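Side-chain contacts in cysteine synthase (Fusobacterium nucleatum subsp. nucleatum, PDB 5Z5C), which is a pyridoxal-phosphate-dependent enzyme that produces hydrogen sulfide, probably by breaking down cysteine, and may also act as a cysteine synthase: residues 24-27 / 32-35; 149-154 / 187-192; 42-45 / 50-53; 252-257 / 280-285; 84-89 / 94-99. One frame throughout, in Å; residues are numbered along the deposited sequence.

Contact 1: residues 24-27 / 32-35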
# COMPACT_ATOMS: atom_id res chain seq x y z
N GLU B 24 -2.54 17.98 5.59
CA GLU B 24 -2.24 19.01 6.58
C GLU B 24 -2.49 18.40 7.93
O GLU B 24 -3.66 18.13 8.28
CB GLU B 24 -3.11 20.24 6.39
CG GLU B 24 -2.77 21.40 7.30
CD GLU B 24 -3.79 22.53 7.27
OE1 GLU B 24 -4.78 22.45 6.51
OE2 GLU B 24 -3.64 23.49 8.05
N LEU B 25 -1.41 18.19 8.67
CA LEU B 25 -1.46 17.62 10.02
C LEU B 25 -1.27 18.67 11.10
O LEU B 25 -0.23 19.35 11.17
CB LEU B 25 -0.40 16.54 10.20
CG LEU B 25 -0.41 15.42 9.14
CD1 LEU B 25 0.68 14.40 9.45
CD2 LEU B 25 -1.78 14.77 9.13
N ILE B 26 -2.28 18.79 11.97
CA ILE B 26 -2.29 19.73 13.10
C ILE B 26 -2.00 18.95 14.37
O ILE B 26 -2.52 17.86 14.58
CB ILE B 26 -3.63 20.48 13.18
CG1 ILE B 26 -3.72 21.38 11.94
CG2 ILE B 26 -3.76 21.29 14.47
CD1 ILE B 26 -4.86 22.35 11.93
N PHE B 27 -1.13 19.52 15.20
CA PHE B 27 -0.72 18.94 16.45
C PHE B 27 -0.35 20.05 17.46
O PHE B 27 -0.18 21.21 17.09
CB PHE B 27 0.48 18.03 16.23
CG PHE B 27 1.66 18.70 15.62
CD1 PHE B 27 1.69 18.98 14.27
CD2 PHE B 27 2.77 19.03 16.39
CE1 PHE B 27 2.79 19.60 13.70
CE2 PHE B 27 3.87 19.65 15.82
CZ PHE B 27 3.88 19.93 14.47
N GLU B 32 1.49 24.52 22.13
CA GLU B 32 1.04 25.46 21.12
C GLU B 32 0.71 24.69 19.83
O GLU B 32 1.31 23.65 19.50
CB GLU B 32 2.07 26.59 20.86
CG GLU B 32 3.49 26.18 20.47
CD GLU B 32 4.47 27.34 20.32
OE1 GLU B 32 4.77 28.02 21.33
OE2 GLU B 32 4.98 27.54 19.20
N GLU B 33 -0.25 25.24 19.11
CA GLU B 33 -0.78 24.58 17.97
C GLU B 33 0.14 24.82 16.79
O GLU B 33 0.51 25.96 16.47
CB GLU B 33 -2.20 25.02 17.67
CG GLU B 33 -2.76 24.22 16.51
CD GLU B 33 -4.17 24.62 16.16
OE1 GLU B 33 -4.35 25.34 15.15
OE2 GLU B 33 -5.09 24.22 16.90
N ARG B 34 0.51 23.71 16.14
CA ARG B 34 1.32 23.72 14.94
C ARG B 34 0.69 22.90 13.83
O ARG B 34 -0.25 22.14 14.05
CB ARG B 34 2.68 23.08 15.23
CG ARG B 34 3.35 23.59 16.48
CD ARG B 34 3.81 25.03 16.33
NE ARG B 34 4.83 25.36 17.32
CZ ARG B 34 6.14 25.11 17.18
NH1 ARG B 34 6.60 24.59 16.05
NH2 ARG B 34 6.98 25.41 18.16
N ARG B 35 1.28 23.03 12.66
CA ARG B 35 0.95 22.17 11.53
C ARG B 35 2.16 21.89 10.66
O ARG B 35 3.03 22.77 10.45
CB ARG B 35 -0.14 22.83 10.68
CG ARG B 35 0.30 24.13 10.01
CD ARG B 35 -0.73 24.58 9.02
NE ARG B 35 -0.46 25.92 8.50
CZ ARG B 35 -1.27 26.57 7.67
NH1 ARG B 35 -2.41 26.02 7.28
NH2 ARG B 35 -0.93 27.78 7.23

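Contact 2: residues 149-154 / 187-192. With PLP (pyridoxal-5'-phosphate), chain G.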
# COMPACT_ATOMS: atom_id res chain seq x y z
N PRO B 149 20.95 0.39 -12.03
CA PRO B 149 20.30 1.62 -11.55
C PRO B 149 21.21 2.61 -10.83
O PRO B 149 20.98 3.81 -10.94
CB PRO B 149 19.24 1.09 -10.58
CG PRO B 149 18.86 -0.23 -11.17
CD PRO B 149 20.17 -0.81 -11.65
N SER B 150 22.21 2.10 -10.10
CA SER B 150 23.27 2.91 -9.47
C SER B 150 22.65 4.00 -8.59
O SER B 150 23.02 5.18 -8.66
CB SER B 150 24.19 3.52 -10.54
OG SER B 150 24.57 2.54 -11.48
N GLN B 151 21.72 3.56 -7.74
CA GLN B 151 20.77 4.42 -7.04
C GLN B 151 21.51 5.50 -6.26
O GLN B 151 21.07 6.63 -6.28
CB GLN B 151 19.87 3.58 -6.10
CG GLN B 151 20.62 2.83 -4.98
CD GLN B 151 19.72 2.06 -4.04
OE1 GLN B 151 18.69 2.58 -3.57
NE2 GLN B 151 20.09 0.79 -3.78
N PHE B 152 22.62 5.14 -5.63
CA PHE B 152 23.42 6.06 -4.83
C PHE B 152 24.20 7.15 -5.62
O PHE B 152 24.67 8.12 -5.03
CB PHE B 152 24.38 5.27 -3.91
CG PHE B 152 23.69 4.55 -2.78
CD1 PHE B 152 23.17 5.26 -1.70
CD2 PHE B 152 23.57 3.17 -2.78
CE1 PHE B 152 22.53 4.61 -0.65
CE2 PHE B 152 22.93 2.52 -1.74
CZ PHE B 152 22.40 3.24 -0.67
N SER B 153 24.33 6.99 -6.94
CA SER B 153 25.02 7.97 -7.80
C SER B 153 24.25 8.44 -9.04
O SER B 153 24.69 9.36 -9.70
CB SER B 153 26.36 7.36 -8.29
OG SER B 153 26.15 6.10 -8.91
N ASN B 154 23.11 7.81 -9.37
CA ASN B 154 22.46 8.05 -10.66
C ASN B 154 21.59 9.33 -10.58
O ASN B 154 20.70 9.44 -9.74
CB ASN B 154 21.63 6.79 -11.06
CG ASN B 154 21.04 6.87 -12.46
OD1 ASN B 154 20.98 7.95 -13.06
ND2 ASN B 154 20.59 5.72 -12.98
N VAL B 187 17.85 11.09 4.34
CA VAL B 187 18.67 10.76 3.19
C VAL B 187 19.06 9.30 3.25
O VAL B 187 19.66 8.85 4.21
CB VAL B 187 19.94 11.64 3.13
CG1 VAL B 187 20.96 11.09 2.17
CG2 VAL B 187 19.54 13.04 2.73
N GLY B 188 18.66 8.55 2.22
CA GLY B 188 19.19 7.24 1.91
C GLY B 188 20.11 7.34 0.71
O GLY B 188 21.34 7.44 0.86
N THR B 189 19.53 7.34 -0.48
CA THR B 189 20.27 7.73 -1.68
C THR B 189 20.46 9.26 -1.77
O THR B 189 21.39 9.73 -2.41
CB THR B 189 19.59 7.23 -2.98
OG1 THR B 189 18.37 7.94 -3.20
CG2 THR B 189 19.30 5.71 -2.90
N GLY B 190 19.57 10.01 -1.15
CA GLY B 190 19.55 11.44 -1.27
C GLY B 190 18.71 11.95 -2.41
O GLY B 190 18.54 13.16 -2.56
N GLY B 191 18.12 11.04 -3.18
CA GLY B 191 17.37 11.44 -4.35
C GLY B 191 16.17 12.29 -3.97
O GLY B 191 15.83 13.22 -4.68
N THR B 192 15.55 11.97 -2.84
CA THR B 192 14.38 12.71 -2.40
C THR B 192 14.70 14.17 -2.03
O THR B 192 14.09 15.12 -2.56
CB THR B 192 13.68 11.96 -1.23
OG1 THR B 192 13.19 10.72 -1.73
CG2 THR B 192 12.53 12.81 -0.64
N1 PLP G . 12.64 6.15 3.91
C2 PLP G . 12.41 4.94 3.35
C2A PLP G . 11.40 3.99 3.92
C3 PLP G . 13.16 4.55 2.14
O3 PLP G . 12.95 3.35 1.56
C4 PLP G . 14.15 5.49 1.59
C4A PLP G . 14.93 5.12 0.38
C5 PLP G . 14.32 6.78 2.28
C6 PLP G . 13.55 7.03 3.42
C5A PLP G . 15.34 7.77 1.75
O4P PLP G . 15.02 8.26 0.44
P PLP G . 16.15 8.62 -0.65
O1P PLP G . 16.76 7.29 -1.03
O2P PLP G . 15.41 9.34 -1.74
O3P PLP G . 17.08 9.55 0.11

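Contact 3: residues 42-45 / 50-53. With PLP (pyridoxal-5'-phosphate), chain G.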
# COMPACT_ATOMS: atom_id res chain seq x y z
N SER B 42 2.86 5.91 0.56
CA SER B 42 2.30 4.55 0.55
C SER B 42 1.33 4.27 -0.66
O SER B 42 1.19 3.13 -1.10
CB SER B 42 1.60 4.20 1.88
OG SER B 42 0.31 4.78 1.89
N TYR B 43 0.74 5.32 -1.21
CA TYR B 43 -0.23 5.22 -2.30
C TYR B 43 0.50 5.07 -3.69
O TYR B 43 0.37 5.91 -4.59
CB TYR B 43 -1.07 6.49 -2.39
CG TYR B 43 -2.08 6.68 -1.24
CD1 TYR B 43 -1.66 7.08 0.03
CD2 TYR B 43 -3.44 6.51 -1.45
CE1 TYR B 43 -2.57 7.27 1.05
CE2 TYR B 43 -4.36 6.71 -0.43
CZ TYR B 43 -3.92 7.09 0.82
OH TYR B 43 -4.84 7.29 1.84
N ASN B 44 1.25 3.99 -3.85
CA ASN B 44 2.14 3.75 -4.95
C ASN B 44 2.14 2.27 -5.20
O ASN B 44 1.74 1.51 -4.33
CB ASN B 44 3.57 4.22 -4.60
CG ASN B 44 3.81 5.65 -5.00
OD1 ASN B 44 3.73 5.97 -6.19
ND2 ASN B 44 4.13 6.53 -4.02
N LEU B 45 2.63 1.85 -6.36
CA LEU B 45 2.61 0.43 -6.77
C LEU B 45 3.00 -0.57 -5.71
O LEU B 45 2.30 -1.51 -5.52
CB LEU B 45 3.51 0.19 -8.01
CG LEU B 45 3.54 -1.21 -8.59
CD1 LEU B 45 2.17 -1.61 -9.14
CD2 LEU B 45 4.59 -1.30 -9.69
N LYS B 50 9.89 5.03 -3.57
CA LYS B 50 10.87 4.44 -4.50
C LYS B 50 10.26 3.99 -5.82
O LYS B 50 10.97 3.94 -6.85
CB LYS B 50 11.64 3.29 -3.87
CG LYS B 50 12.36 3.64 -2.57
CD LYS B 50 13.42 4.69 -2.75
CE LYS B 50 13.77 5.27 -1.41
NZ LYS B 50 14.57 4.32 -0.60
N ASP B 51 8.95 3.72 -5.82
CA ASP B 51 8.24 3.42 -7.07
C ASP B 51 8.32 4.57 -8.09
O ASP B 51 8.45 4.29 -9.27
CB ASP B 51 6.76 3.11 -6.82
CG ASP B 51 6.54 1.84 -6.01
OD1 ASP B 51 7.12 0.80 -6.38
OD2 ASP B 51 5.78 1.90 -5.03
N ARG B 52 8.23 5.82 -7.64
CA ARG B 52 8.32 6.98 -8.52
C ARG B 52 9.70 7.00 -9.20
O ARG B 52 9.81 7.24 -10.39
CB ARG B 52 8.20 8.27 -7.75
CG ARG B 52 6.84 8.52 -7.11
CD ARG B 52 6.92 9.76 -6.27
NE ARG B 52 5.66 10.15 -5.69
CZ ARG B 52 4.87 11.09 -6.17
NH1 ARG B 52 5.11 11.60 -7.38
NH2 ARG B 52 3.81 11.46 -5.49
N MET B 53 10.71 6.70 -8.40
CA MET B 53 12.09 6.74 -8.78
C MET B 53 12.45 5.60 -9.72
O MET B 53 13.12 5.84 -10.71
CB MET B 53 12.95 6.67 -7.52
CG MET B 53 14.42 6.93 -7.77
SD MET B 53 15.41 5.47 -8.10
CE MET B 53 15.71 4.89 -6.43
N1 PLP G . 12.64 6.15 3.91
C2 PLP G . 12.41 4.94 3.35
C2A PLP G . 11.40 3.99 3.92
C3 PLP G . 13.16 4.55 2.14
O3 PLP G . 12.95 3.35 1.56
C4 PLP G . 14.15 5.49 1.59
C4A PLP G . 14.93 5.12 0.38
C5 PLP G . 14.32 6.78 2.28
C6 PLP G . 13.55 7.03 3.42
C5A PLP G . 15.34 7.77 1.75
O4P PLP G . 15.02 8.26 0.44
P PLP G . 16.15 8.62 -0.65
O1P PLP G . 16.76 7.29 -1.03
O2P PLP G . 15.41 9.34 -1.74
O3P PLP G . 17.08 9.55 0.11

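Contact 4: residues 252-257 / 280-285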
# COMPACT_ATOMS: atom_id res chain seq x y z
N VAL B 252 19.60 18.16 9.79
CA VAL B 252 18.81 17.90 11.02
C VAL B 252 19.03 16.43 11.44
O VAL B 252 19.13 15.52 10.58
CB VAL B 252 17.28 18.23 10.90
CG1 VAL B 252 17.07 19.67 10.44
CG2 VAL B 252 16.54 17.29 9.99
N SER B 253 19.17 16.22 12.74
CA SER B 253 19.52 14.94 13.32
C SER B 253 18.40 14.52 14.23
O SER B 253 17.94 15.34 15.03
CB SER B 253 20.77 15.07 14.18
OG SER B 253 21.89 15.35 13.37
N VAL B 254 17.92 13.28 14.09
CA VAL B 254 16.84 12.77 14.95
C VAL B 254 17.25 11.43 15.54
O VAL B 254 17.82 10.57 14.84
CB VAL B 254 15.50 12.61 14.19
CG1 VAL B 254 14.40 12.07 15.10
CG2 VAL B 254 15.09 13.93 13.54
N ASP B 255 16.97 11.24 16.83
CA ASP B 255 17.29 9.97 17.47
C ASP B 255 16.26 8.91 17.03
O ASP B 255 15.05 9.18 17.00
CB ASP B 255 17.30 10.10 18.99
CG ASP B 255 17.65 8.78 19.67
OD1 ASP B 255 16.75 7.92 19.81
OD2 ASP B 255 18.82 8.59 20.01
N ASP B 256 16.73 7.70 16.72
CA ASP B 256 15.86 6.66 16.17
C ASP B 256 14.65 6.28 17.09
O ASP B 256 13.56 5.98 16.61
CB ASP B 256 16.66 5.47 15.64
CG ASP B 256 17.36 4.63 16.70
OD1 ASP B 256 17.20 4.91 17.88
OD2 ASP B 256 18.03 3.66 16.34
N GLY B 257 14.83 6.42 18.40
CA GLY B 257 13.74 6.20 19.38
C GLY B 257 12.63 7.22 19.25
O GLY B 257 11.46 6.86 19.30
N ASN B 280 11.06 11.97 9.72
CA ASN B 280 10.73 13.18 8.94
C ASN B 280 9.79 14.14 9.65
O ASN B 280 9.93 15.35 9.48
CB ASN B 280 10.14 12.81 7.55
CG ASN B 280 11.20 12.28 6.61
OD1 ASN B 280 12.38 12.39 6.91
ND2 ASN B 280 10.80 11.69 5.48
N PHE B 281 8.80 13.63 10.37
CA PHE B 281 7.88 14.46 11.08
C PHE B 281 8.62 15.30 12.16
O PHE B 281 8.42 16.53 12.25
CB PHE B 281 6.78 13.64 11.75
CG PHE B 281 5.66 14.47 12.33
CD1 PHE B 281 5.77 15.02 13.64
CD2 PHE B 281 4.53 14.74 11.60
CE1 PHE B 281 4.75 15.79 14.17
CE2 PHE B 281 3.51 15.52 12.12
CZ PHE B 281 3.60 16.02 13.42
N ILE B 282 9.45 14.60 12.94
CA ILE B 282 10.26 15.21 14.00
C ILE B 282 11.20 16.20 13.34
O ILE B 282 11.30 17.34 13.78
CB ILE B 282 11.09 14.16 14.80
CG1 ILE B 282 10.21 13.27 15.70
CG2 ILE B 282 12.18 14.85 15.57
CD1 ILE B 282 9.20 14.00 16.56
N GLY B 283 11.85 15.76 12.26
CA GLY B 283 12.67 16.63 11.42
C GLY B 283 12.03 17.93 11.06
O GLY B 283 12.58 19.02 11.30
N ALA B 284 10.83 17.84 10.51
CA ALA B 284 10.12 19.00 10.06
C ALA B 284 9.76 19.97 11.22
O ALA B 284 9.66 21.19 11.01
CB ALA B 284 8.84 18.53 9.37
N LEU B 285 9.49 19.40 12.40
CA LEU B 285 9.18 20.20 13.58
C LEU B 285 10.41 20.95 14.09
O LEU B 285 10.34 22.15 14.45
CB LEU B 285 8.63 19.35 14.71
CG LEU B 285 8.32 20.06 16.04
CD1 LEU B 285 7.39 21.25 15.82
CD2 LEU B 285 7.71 19.08 17.00

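Contact 5: residues 84-89 / 94-99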
# COMPACT_ATOMS: atom_id res chain seq x y z
N ALA B 84 10.88 -1.97 -5.50
CA ALA B 84 10.38 -1.15 -6.61
C ALA B 84 10.91 -1.53 -8.01
O ALA B 84 10.15 -1.59 -8.98
CB ALA B 84 10.67 0.31 -6.31
N PHE B 85 12.24 -1.75 -8.10
CA PHE B 85 12.83 -2.22 -9.34
C PHE B 85 12.40 -3.65 -9.61
O PHE B 85 12.21 -4.00 -10.77
CB PHE B 85 14.39 -2.12 -9.35
CG PHE B 85 14.90 -0.73 -9.66
CD1 PHE B 85 14.89 -0.25 -10.96
CD2 PHE B 85 15.29 0.13 -8.64
CE1 PHE B 85 15.34 1.03 -11.25
CE2 PHE B 85 15.76 1.41 -8.93
CZ PHE B 85 15.78 1.86 -10.23
N SER B 86 12.29 -4.50 -8.58
CA SER B 86 11.82 -5.87 -8.83
C SER B 86 10.44 -5.86 -9.53
O SER B 86 10.26 -6.48 -10.60
CB SER B 86 11.77 -6.69 -7.56
OG SER B 86 13.06 -6.83 -7.00
N ALA B 87 9.50 -5.10 -8.97
CA ALA B 87 8.15 -5.02 -9.56
C ALA B 87 8.10 -4.36 -10.94
O ALA B 87 7.48 -4.89 -11.86
CB ALA B 87 7.19 -4.31 -8.61
N MET B 88 8.72 -3.19 -11.07
CA MET B 88 8.66 -2.44 -12.33
C MET B 88 9.53 -3.12 -13.39
O MET B 88 9.16 -3.17 -14.56
CB MET B 88 9.05 -0.96 -12.11
CG MET B 88 8.79 -0.05 -13.31
SD MET B 88 7.15 -0.12 -14.09
CE MET B 88 6.15 0.73 -12.86
N GLY B 89 10.66 -3.69 -12.96
CA GLY B 89 11.46 -4.56 -13.83
C GLY B 89 10.65 -5.69 -14.45
O GLY B 89 10.68 -5.93 -15.67
N HIS B 94 11.90 -7.38 -17.66
CA HIS B 94 13.32 -7.61 -17.28
C HIS B 94 13.53 -8.53 -16.09
O HIS B 94 12.88 -8.37 -15.06
CB HIS B 94 14.04 -6.29 -16.98
CG HIS B 94 13.94 -5.32 -18.10
ND1 HIS B 94 14.89 -5.22 -19.10
CD2 HIS B 94 12.95 -4.45 -18.42
CE1 HIS B 94 14.50 -4.30 -19.97
NE2 HIS B 94 13.34 -3.81 -19.57
N PRO B 95 14.47 -9.49 -16.22
CA PRO B 95 14.83 -10.21 -15.01
C PRO B 95 15.55 -9.20 -14.08
O PRO B 95 16.14 -8.21 -14.56
CB PRO B 95 15.76 -11.32 -15.50
CG PRO B 95 16.37 -10.81 -16.77
CD PRO B 95 15.38 -9.82 -17.36
N VAL B 96 15.46 -9.44 -12.78
CA VAL B 96 16.02 -8.49 -11.81
C VAL B 96 16.88 -9.31 -10.86
O VAL B 96 16.49 -10.42 -10.41
CB VAL B 96 14.93 -7.69 -11.04
CG1 VAL B 96 15.56 -6.76 -10.02
CG2 VAL B 96 14.09 -6.87 -12.01
N ILE B 97 18.08 -8.77 -10.63
CA ILE B 97 19.06 -9.40 -9.78
C ILE B 97 19.37 -8.47 -8.63
O ILE B 97 19.82 -7.34 -8.86
CB ILE B 97 20.42 -9.67 -10.49
CG1 ILE B 97 20.26 -10.14 -11.95
CG2 ILE B 97 21.21 -10.70 -9.67
CD1 ILE B 97 19.75 -11.55 -12.12
N ILE B 98 19.17 -8.95 -7.40
CA ILE B 98 19.46 -8.15 -6.23
C ILE B 98 20.55 -8.80 -5.43
O ILE B 98 20.43 -9.96 -5.06
CB ILE B 98 18.23 -7.95 -5.31
CG1 ILE B 98 17.02 -7.41 -6.09
CG2 ILE B 98 18.59 -7.01 -4.17
CD1 ILE B 98 17.23 -6.06 -6.75
N TYR B 99 21.60 -8.02 -5.14
CA TYR B 99 22.66 -8.45 -4.22
C TYR B 99 22.43 -7.80 -2.86
O TYR B 99 22.17 -6.59 -2.76
CB TYR B 99 24.06 -8.06 -4.75
CG TYR B 99 24.50 -8.85 -5.98
CD1 TYR B 99 24.07 -8.50 -7.25
CD2 TYR B 99 25.34 -9.95 -5.86
CE1 TYR B 99 24.47 -9.21 -8.38
CE2 TYR B 99 25.75 -10.68 -6.98
CZ TYR B 99 25.31 -10.30 -8.23
OH TYR B 99 25.69 -11.00 -9.34

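Contact 1: residues 24-27 / 32-35
Phe27 holds CG between its backbone N and carbonyl carbon (chi1 58°), and this brings its ring back over the neighbouring strand, where Arg34 lies. Arg35 starts out the same way (chi1 65°) and then runs extended from CG to NE, carrying its guanidinium group to Glu24. Both pairs span the beta hairpin of strands 22-28 and 33-37. Phe27 and Arg34 are an antiparallel hydrogen-bonded pair. Arg34 N donates to Phe27 O at 2.8 Å, and Phe27 N donates to Arg34 O at 3.0 Å. Arg34 CB sits over one face of the Phe27 ring, offset toward the rim. Arg34 CB makes a CH-pi contact, 3.8 Å from the centroid of the Phe27 ring. Helix 275-288 packs on this side of the hairpin, and its Phe281 meets the Phe27 ring edge-to-face. The guanidinium of Arg34 turns away from Phe27. Arg34 NE forms a salt bridge with Glu32 OE2 at 2.9 Å, and its NH1 bonds to Gln288. On the other face of the sheet, Ile26 and Arg35 are a non-hydrogen-bonded pair. Ile26 CG2 rests on Glu33 CG at 3.7 Å. A salt bridge lies farther along this face. Arg35 NH1 reaches Glu24 OE2 at 2.9 Å; the oxygen lies in the guanidinium plane, but the nitrogen stands 56° out of the carboxylate plane.

Contact 2: residues 149-154 / 187-192
Thr189 fills the middle of this buried contact, with Phe152 and Gln151 closing on it. Its methyl carbon CG2 lies over one face of the Phe152 ring, offset toward the rim. The Thr189 and Gln151 side chains cross at about a right angle, and Thr189 CG2 comes to 3.3 Å from Gln151 OE1. That oxygen has its polar partner elsewhere, in the hydroxyl of Thr81. At the edge of the Phe152 ring, in its plane, CE1 is 3.4 Å from Gly188 O. No hydrogen bond joins the two segments directly. Asn157 links them instead, since its ND2 bonds both to Gln151 O and to Thr189 OG1.

The methyl packs on Gln151 and Phe152, and the hydroxyl bonds the phosphate. With OG1 between the backbone N and the carbonyl carbon (chi1 70°), Thr189 OG1 donates to PLP O1P at 2.8 Å. Thr189 OG1 also accepts from Gly191 N at 3.1 Å, forming an ST turn. The rest of the phosphate is held by the glycine-rich turn that leads into helix 191-196. Gly188 N and Gly190 N both bind O3P, while Thr189 N adds a second bond to O1P. Thr192 uses two groups on PLP O2P: its N at 2.9 Å and its OG1 at 2.6 Å. Each of the three terminal phosphate oxygens thus receives two hydrogen bonds. No basic side chain takes part among these residues, so the phosphate charge is met by amides and hydroxyls, and probably also by the start of the helix.

Contact 3: residues 42-45 / 50-53
The contacts between Asn44 and Asp51 are van der Waals touches. Asn44 CB lies 3.2 Å from Asp51 OD2, which is close for a carbon and an oxygen. Leu45 CB comes over the same carboxylate, 4.0 Å from Asp51 CG. Asn44 OD1 passes Arg52 CG at 4.1 Å, and the two side chains cross at about a right angle. Their amide and guanidinium planes are 70° apart.

Hydrogen bonds and salt bridges run to residues outside the two segments. Leu45 N is 3.4 Å from Asp51 OD2, but the angle is too poor for a bond. Asp51 OD1 bonds instead to Thr46 OG1, and OD2 has a weak bond from Ser48 N, both within the turn that leads into helix 50-57. This helix opens with the cofactor lysine of this fold-type II pyridoxal-phosphate enzyme. Asn44 is held at both ends of its amide, by Glu41 O at ND2 and by Gly18 N at OD1, and Arg52 forms salt bridges through NE to Glu41 and through NH2 to Glu168.

The covalent link is at Lys50. Lys50 NZ is bonded to PLP C4A at 1.3 Å, forming the internal aldimine. The chain bends at chi2 (-63°) and again at chi4 (73°), leading away from Asn44 and Leu45 toward the ring.

At the subunit interface, Tyr43 OH bonds to Leu16 O of the second subunit, and Leu45 packs on Tyr43 of that subunit.

Contact 4: residues 252-257 / 280-285
Val254 lays both of its methyl groups against the CG2 branch of Ile282. Val254 CG1 is 3.6 Å from Ile282 CG2, and Val254 CG2 is 3.7 Å from the same carbon. In Val254, CG1 stands anti to the backbone N (chi1 180°), which turns the pair of methyls broadside to the helix. Val254 CG2 also reaches the helix backbone, 3.9 Å from Gly283 N. Two residues earlier on the strand, Val252 CG2 rests 4.2 Å from Gly283 CA. Both valines thus reach the backbone at Gly283. The side chains that meet are apolar, and no hydrogen bond crosses between the segments.

Just past the strand, Asp255 is the N-cap of helix 256-263. Asp255 OD1 accepts from Gly257 N at 2.8 Å. Met262 of that helix touches Ile282 as well. On the strand side, Leu212 of strand 210-214 packs on both valines.

Helix 275-288, which carries the cofactor-binding Ser276, thus covers strand 252-254, an outermost strand of a four-stranded parallel sheet. Helices packed on such a sheet are typical of the alpha/beta architecture of Rossmann-like domains.

Contact 5: residues 84-89 / 94-99
Val96 lies against the flank of helix 80-91 with both methyl groups. Val96 CG2 is 3.6 Å from Phe85 O and 3.9 Å from Gly89 CA. Val96 CG1 is 3.9 Å from Ser86 OG. A chi1 of 178° divides the two methyls between these neighbours. Gly89 has no side chain, and the strand can therefore come close at this point. Farther along, Ile98 CG1 touches Ser86 OG more loosely, at 4.1 Å.

One hydrogen bond crosses the contact. His94 N donates to Gly89 O at 2.7 Å, with an angle of 161° at the hydrogen. The same oxygen lies at the edge of the His94 ring.

Helix 80-91 and strand 96-101 belong to a beta-alpha-beta unit that begins with strand 73-76. The bond at His94 ties the last turn of the helix to the residues just before the returning strand, and the axes of the two segments run nearly antiparallel.

Outside this shell, Ser86 OG bonds back to Gly82 O in its own helix. The His94 ring is held on both nitrogens, ND1 by Ala71 O and NE2 by Tyr62 OH. Strand 73-76 lies beside strand 96-101, and its Ile73 packs on His94.

How the contacts relate
From the N terminus the five contacts follow in series; none nests in or crosses another. Contact 1 closes the first hairpin, and contact 3 closes the short loop into helix 50-57. Contact 5 closes the return from helix 80-91. Contact 2 then spans 32 residues that include helices and a strand, and contact 4 joins a late strand to helix 275-288. That helix lies on the hairpin of contact 1, so early and late parts of the chain meet there. Ala84 of contact 5 packs on Lys50 and Asp51 of contact 3, while Phe85 packs on Pro149 of contact 2. Contacts 2 and 3 meet at the cofactor, through its phosphate and its aldimine carbon C4A.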